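YueI protein (Bacillus subtilis, PDB 2OHW) is of unknown function and belongs to the DUF1694 family, with a compact alpha/beta fold built round a mixed four-stranded sheet. Local coordinates at residues A[46-52]-A[77-81]; A[37-43]-A[102-108]. All coordinates share one frame. Residue numbers count along the deposited sequence, not the author numbering.

Contact 1: residues A[46-52]-A[77-81]; sequences VLRSKPY and SYSSY
Residues 46-52 leave the end of helix 43-46 and run as a loop to Tyr52, the N-cap of helix 53-60. Residues 77-81 belong to helix 75-87, which is kinked here. CA atoms come nearest at Leu47-Ser77 (5.6 Å) and Pro51-Ser80 (6.7 Å). Ser77 points its CA-to-CB bond at the loop, and its OG lies 3.3 Å from Leu47 CD2. Tyr78 touches only with its base: CB is 4.2 Å from Val46 CG1. Its CA-to-CB bond points sideways, and with chi1 p the ring meets that of Tyr75. Tyr78 O accepts the backbone bond from Tyr81 N (3.0 Å). Ser80 CB rests 4.1 Å from Pro51 CB. Tyr81, in the m rotamer, reaches into the loop. Tyr81 CE2 is 4.2 Å from Val46 CG1, and Tyr81 CZ 3.9 Å from Pro51 CB. Tyr81 OH accepts a hydrogen bond from Tyr52 N (3.0 Å, 163°). A water lies 2.5 Å from Tyr81 OH and 2.9 Å from both Val46 O and Arg48 O, so the loop curls round a polar centre. Arg48 NE donates to Lys50 O (2.7 Å). Tyr52 OH is hydrogen-bonded to Asp123 OD2. This is a helix-connecting loop packed on a neighbouring helix and pinned by a buried tyrosine hydroxyl.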
loop_
_atom_site.group_PDB
_atom_site.type_symbol
_atom_site.label_atom_id
_atom_site.label_comp_id
_atom_site.label_asym_id
_atom_site.label_seq_id
_atom_site.Cartn_x
_atom_site.Cartn_y
_atom_site.Cartn_z
ATOM N N VAL A 46 -3.716 7.020 -4.783
ATOM C CA VAL A 46 -4.903 7.141 -3.918
ATOM C C VAL A 46 -5.668 8.441 -4.234
ATOM O O VAL A 46 -6.903 8.495 -4.123
ATOM C CB VAL A 46 -4.529 7.042 -2.426
ATOM C CG1 VAL A 46 -5.733 7.343 -1.526
ATOM C CG2 VAL A 46 -4.003 5.650 -2.139
ATOM N N LEU A 47 -4.930 9.476 -4.627
ATOM C CA LEU A 47 -5.539 10.781 -4.927
ATOM C C LEU A 47 -6.288 10.814 -6.255
ATOM O O LEU A 47 -6.978 11.800 -6.548
ATOM C CB LEU A 47 -4.480 11.884 -4.875
ATOM C CG LEU A 47 -3.901 12.213 -3.489
ATOM C CD1 LEU A 47 -2.601 13.018 -3.583
ATOM C CD2 LEU A 47 -4.914 12.894 -2.572
ATOM N N ARG A 48 -6.184 9.753 -7.054
ATOM C CA ARG A 48 -6.928 9.669 -8.315
ATOM C C ARG A 48 -8.430 9.650 -8.018
ATOM O O ARG A 48 -8.882 8.943 -7.110
ATOM C CB ARG A 48 -6.511 8.433 -9.119
ATOM C CG ARG A 48 -7.045 8.413 -10.548
ATOM C CD ARG A 48 -6.734 7.096 -11.251
ATOM N NE ARG A 48 -7.706 6.046 -10.959
ATOM C CZ ARG A 48 -7.834 4.923 -11.661
ATOM N NH1 ARG A 48 -7.051 4.691 -12.705
ATOM N NH2 ARG A 48 -8.757 4.028 -11.329
ATOM N N SER A 49 -9.187 10.446 -8.773
ATOM C CA SER A 49 -10.626 10.608 -8.543
ATOM C C SER A 49 -11.380 9.277 -8.517
ATOM O O SER A 49 -12.128 8.996 -7.574
ATOM C CB SER A 49 -11.227 11.555 -9.588
ATOM O OG SER A 49 -10.527 12.787 -9.594
ATOM N N LYS A 50 -11.162 8.454 -9.538
ATOM C CA LYS A 50 -11.739 7.119 -9.575
ATOM C C LYS A 50 -10.883 6.111 -8.800
ATOM O O LYS A 50 -9.689 5.972 -9.083
ATOM C CB LYS A 50 -11.929 6.652 -11.019
ATOM C CG LYS A 50 -12.933 5.514 -11.167
ATOM C CD LYS A 50 -14.358 5.983 -10.889
ATOM C CE LYS A 50 -15.309 4.812 -10.721
ATOM N NZ LYS A 50 -16.538 5.211 -9.971
ATOM N N PRO A 51 -11.488 5.396 -7.829
ATOM C CA PRO A 51 -10.719 4.399 -7.080
ATOM C C PRO A 51 -10.285 3.232 -7.960
ATOM O O PRO A 51 -10.944 2.921 -8.959
ATOM C CB PRO A 51 -11.697 3.927 -5.998
ATOM C CG PRO A 51 -13.038 4.236 -6.531
ATOM C CD PRO A 51 -12.883 5.481 -7.350
ATOM N N TYR A 52 -9.177 2.597 -7.598
ATOM C CA TYR A 52 -8.655 1.502 -8.398
ATOM C C TYR A 52 -9.436 0.199 -8.189
ATOM O O TYR A 52 -9.491 -0.355 -7.076
ATOM C CB TYR A 52 -7.169 1.280 -8.099
ATOM C CG TYR A 52 -6.233 2.276 -8.762
ATOM C CD1 TYR A 52 -5.549 1.953 -9.927
ATOM C CD2 TYR A 52 -6.023 3.533 -8.204
ATOM C CE1 TYR A 52 -4.679 2.882 -10.524
ATOM C CE2 TYR A 52 -5.162 4.445 -8.771
ATOM C CZ TYR A 52 -4.502 4.118 -9.934
ATOM O OH TYR A 52 -3.653 5.055 -10.493
ATOM N N SER A 77 -9.840 11.586 0.434
ATOM C CA SER A 77 -8.942 10.915 -0.504
ATOM C C SER A 77 -9.020 9.397 -0.427
ATOM O O SER A 77 -8.841 8.710 -1.435
ATOM C CB SER A 77 -7.485 11.354 -0.269
ATOM O OG SER A 77 -7.350 12.768 -0.390
ATOM N N TYR A 78 -9.264 8.868 0.764
ATOM C CA TYR A 78 -9.234 7.419 0.952
ATOM C C TYR A 78 -10.547 6.793 1.355
ATOM O O TYR A 78 -10.648 5.575 1.477
ATOM C CB TYR A 78 -8.148 7.010 1.953
ATOM C CG TYR A 78 -8.259 7.605 3.346
ATOM C CD1 TYR A 78 -9.179 7.118 4.280
ATOM C CD2 TYR A 78 -7.418 8.642 3.740
ATOM C CE1 TYR A 78 -9.251 7.653 5.566
ATOM C CE2 TYR A 78 -7.486 9.175 5.008
ATOM C CZ TYR A 78 -8.406 8.681 5.917
ATOM O OH TYR A 78 -8.441 9.240 7.159
ATOM N N SER A 79 -11.564 7.615 1.587
ATOM C CA SER A 79 -12.843 7.075 2.011
ATOM C C SER A 79 -13.451 6.036 1.067
ATOM O O SER A 79 -14.121 5.115 1.537
ATOM C CB SER A 79 -13.824 8.203 2.272
ATOM O OG SER A 79 -13.944 9.008 1.124
ATOM N N SER A 80 -13.227 6.160 -0.238
ATOM C CA SER A 80 -13.748 5.157 -1.176
ATOM C C SER A 80 -13.189 3.766 -0.867
ATOM O O SER A 80 -13.883 2.761 -1.025
ATOM C CB SER A 80 -13.396 5.534 -2.610
ATOM O OG SER A 80 -14.084 6.707 -2.996
ATOM N N TYR A 81 -11.924 3.718 -0.445
ATOM C CA TYR A 81 -11.272 2.440 -0.154
ATOM C C TYR A 81 -11.810 1.831 1.123
ATOM O O TYR A 81 -11.860 0.608 1.252
ATOM C CB TYR A 81 -9.749 2.608 -0.105
ATOM C CG TYR A 81 -9.212 2.961 -1.477
ATOM C CD1 TYR A 81 -9.028 1.974 -2.446
ATOM C CD2 TYR A 81 -8.944 4.292 -1.823
ATOM C CE1 TYR A 81 -8.572 2.303 -3.729
ATOM C CE2 TYR A 81 -8.483 4.627 -3.097
ATOM C CZ TYR A 81 -8.293 3.628 -4.033
ATOM O OH TYR A 81 -7.842 3.996 -5.290
HETATM O O HOH W 1 -7.927 6.454 -5.930
#

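Contact 2: residues A[37-43]-A[102-108]; sequences VVLALTK and TPLGIVI
Strand 39-42 and strand 106-108 run antiparallel, at 176° with axes 4.8 Å apart. Leu39-Ile108 and Leu41-Ile106 are hydrogen-bonded pairs (CA-CA 5.2 and 5.3 Å). Ala40-Val107 is a non-hydrogen-bonded pair (4.4 Å), as is Thr42-Leu104 (4.2 Å). Outside the bulges the bonds are Ile108 N to Leu39 O (2.8 Å), Leu41 N to Ile106 O (2.9 Å) and Lys43 N to Pro103 O (2.8 Å). One classic bulge ends the ladder: Val38 N (2.8 Å) and, weakly, Leu39 N (3.4 Å) donate to Ile108 O. A second shifts its register by one between Leu41 and Thr42: Gly105 N (2.8 Å) and, weakly, Ile106 N (3.3 Å) donate to Leu41 O. The chain turns a corner at Val38 and Gly105, both near -97/-39. Thr102 OG1 accepts from Leu104 N (3.2 Å) in an ST turn and also hydrogen-bonds Leu28 O. Leu39, Leu41, Ile106 and Ile108 share one face: Leu39 CD2 is 4.3 Å from Ile108 CD1, and Leu41 CB 4.4 Å from Ile106 CB. Ala40 and Val107 line the other, where Ala40 CB meets Leu104 CD1 (4.0 Å) and Val107 CG2 (4.3 Å). Backbone bonds thus fix the register, while aliphatic side chains on both faces make this pairing part of the hydrophobic core.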
loop_
_atom_site.group_PDB
_atom_site.type_symbol
_atom_site.label_atom_id
_atom_site.label_comp_id
_atom_site.label_asym_id
_atom_site.label_seq_id
_atom_site.Cartn_x
_atom_site.Cartn_y
_atom_site.Cartn_z
ATOM N N VAL A 37 2.733 -8.061 2.280
ATOM C CA VAL A 37 2.043 -7.098 1.433
ATOM C C VAL A 37 1.360 -7.797 0.262
ATOM O O VAL A 37 1.991 -8.578 -0.465
ATOM C CB VAL A 37 2.995 -5.996 0.932
ATOM C CG1 VAL A 37 2.256 -5.044 0.007
ATOM C CG2 VAL A 37 3.605 -5.224 2.121
ATOM N N VAL A 38 0.074 -7.493 0.083
ATOM C CA VAL A 38 -0.726 -7.977 -1.027
ATOM C C VAL A 38 -0.788 -6.938 -2.153
ATOM O O VAL A 38 -0.724 -7.291 -3.326
ATOM C CB VAL A 38 -2.164 -8.323 -0.542
ATOM C CG1 VAL A 38 -3.070 -8.669 -1.701
ATOM C CG2 VAL A 38 -2.116 -9.486 0.458
ATOM N N LEU A 39 -0.899 -5.658 -1.801
ATOM C CA LEU A 39 -0.969 -4.593 -2.799
ATOM C C LEU A 39 -0.625 -3.287 -2.110
ATOM O O LEU A 39 -0.957 -3.079 -0.938
ATOM C CB LEU A 39 -2.364 -4.512 -3.416
ATOM C CG LEU A 39 -2.550 -3.708 -4.721
ATOM C CD1 LEU A 39 -2.078 -4.530 -5.934
ATOM C CD2 LEU A 39 -4.020 -3.407 -4.868
ATOM N N ALA A 40 0.042 -2.397 -2.837
ATOM C CA ALA A 40 0.348 -1.072 -2.323
ATOM C C ALA A 40 0.052 -0.044 -3.403
ATOM O O ALA A 40 0.307 -0.298 -4.589
ATOM C CB ALA A 40 1.795 -1.007 -1.897
ATOM N N LEU A 41 -0.502 1.101 -3.000
ATOM C CA LEU A 41 -0.772 2.226 -3.911
ATOM C C LEU A 41 0.014 3.428 -3.422
ATOM O O LEU A 41 0.112 3.644 -2.191
ATOM C CB LEU A 41 -2.243 2.595 -3.860
ATOM C CG LEU A 41 -3.262 1.636 -4.474
ATOM C CD1 LEU A 41 -4.659 2.228 -4.278
ATOM C CD2 LEU A 41 -3.016 1.345 -5.917
ATOM N N THR A 42 0.572 4.219 -4.344
ATOM C CA THR A 42 1.228 5.459 -3.935
ATOM C C THR A 42 0.173 6.472 -3.489
ATOM O O THR A 42 -1.022 6.346 -3.822
ATOM C CB THR A 42 2.036 6.114 -5.073
ATOM O OG1 THR A 42 1.141 6.582 -6.094
ATOM C CG2 THR A 42 3.056 5.144 -5.652
ATOM N N LYS A 43 0.614 7.492 -2.751
ATOM C CA LYS A 43 -0.289 8.603 -2.415
ATOM C C LYS A 43 -0.909 9.199 -3.681
ATOM O O LYS A 43 -2.104 9.486 -3.717
ATOM C CB LYS A 43 0.428 9.661 -1.578
ATOM C CG LYS A 43 0.709 9.215 -0.151
ATOM C CD LYS A 43 1.606 10.214 0.602
ATOM C CE LYS A 43 0.998 11.601 0.593
ATOM N NZ LYS A 43 -0.274 11.611 1.353
ATOM N N THR A 102 6.696 8.175 3.865
ATOM C CA THR A 102 6.608 7.111 2.884
ATOM C C THR A 102 5.751 7.602 1.732
ATOM O O THR A 102 4.774 8.300 1.954
ATOM C CB THR A 102 6.000 5.804 3.469
ATOM O OG1 THR A 102 5.813 4.867 2.402
ATOM C CG2 THR A 102 4.622 6.044 4.115
ATOM N N PRO A 103 6.096 7.211 0.497
ATOM C CA PRO A 103 5.271 7.618 -0.643
ATOM C C PRO A 103 4.016 6.760 -0.788
ATOM O O PRO A 103 3.206 7.030 -1.660
ATOM C CB PRO A 103 6.196 7.349 -1.833
ATOM C CG PRO A 103 7.023 6.194 -1.391
ATOM C CD PRO A 103 7.258 6.405 0.076
ATOM N N LEU A 104 3.873 5.719 0.031
ATOM C CA LEU A 104 2.713 4.814 -0.083
ATOM C C LEU A 104 1.508 5.397 0.632
ATOM O O LEU A 104 1.626 5.875 1.767
ATOM C CB LEU A 104 3.057 3.402 0.423
ATOM C CG LEU A 104 4.202 2.775 -0.393
ATOM C CD1 LEU A 104 4.417 1.353 0.029
ATOM C CD2 LEU A 104 3.952 2.855 -1.906
ATOM N N GLY A 105 0.351 5.334 -0.022
ATOM C CA GLY A 105 -0.914 5.849 0.511
ATOM C C GLY A 105 -1.758 4.768 1.153
ATOM O O GLY A 105 -2.386 4.991 2.180
ATOM N N ILE A 106 -1.771 3.590 0.544
ATOM C CA ILE A 106 -2.571 2.473 1.024
ATOM C C ILE A 106 -1.731 1.221 0.882
ATOM O O ILE A 106 -0.987 1.080 -0.108
ATOM C CB ILE A 106 -3.894 2.356 0.212
ATOM C CG1 ILE A 106 -4.944 3.291 0.826
ATOM C CG2 ILE A 106 -4.346 0.910 0.048
ATOM C CD1 ILE A 106 -6.184 3.433 0.009
ATOM N N VAL A 107 -1.788 0.359 1.896
ATOM C CA VAL A 107 -1.164 -0.967 1.825
ATOM C C VAL A 107 -2.196 -1.982 2.296
ATOM O O VAL A 107 -2.773 -1.820 3.369
ATOM C CB VAL A 107 0.091 -1.062 2.726
ATOM C CG1 VAL A 107 0.641 -2.482 2.767
ATOM C CG2 VAL A 107 1.178 -0.094 2.253
ATOM N N ILE A 108 -2.444 -3.004 1.482
ATOM C CA ILE A 108 -3.257 -4.136 1.900
ATOM C C ILE A 108 -2.289 -5.199 2.376
ATOM O O ILE A 108 -1.453 -5.668 1.597
ATOM C CB ILE A 108 -4.158 -4.660 0.763
ATOM C CG1 ILE A 108 -5.107 -3.545 0.298
ATOM C CG2 ILE A 108 -4.959 -5.903 1.222
ATOM C CD1 ILE A 108 -5.891 -3.815 -0.991
#

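Overall arrangement
From the N terminus the chain forms helices 5-12 and 22-28, then strand 37-42. It then passes through helix 43-46 into the loop of contact 1, helix 53-60, strand 65-70 and helix 75-87. There contact 1 closes a loop with 24 residues between its segments. Strand 92-95 follows, and strand 104-110 returns beside strand 37-42. Contact 2 closes this larger loop, with 58 residues between its segments, so contact 1 is nested inside it. Their centres lie 12 Å apart, and they touch. Tyr81 CG meets Ile106 CD1 at 3.4 Å, and Val46 CG2 meets Leu41 CB at 3.9 Å. Contact 2 joins two sheet strands; contact 1 packs a loop and helix 75-87 against the face carrying Leu41 and Ile106.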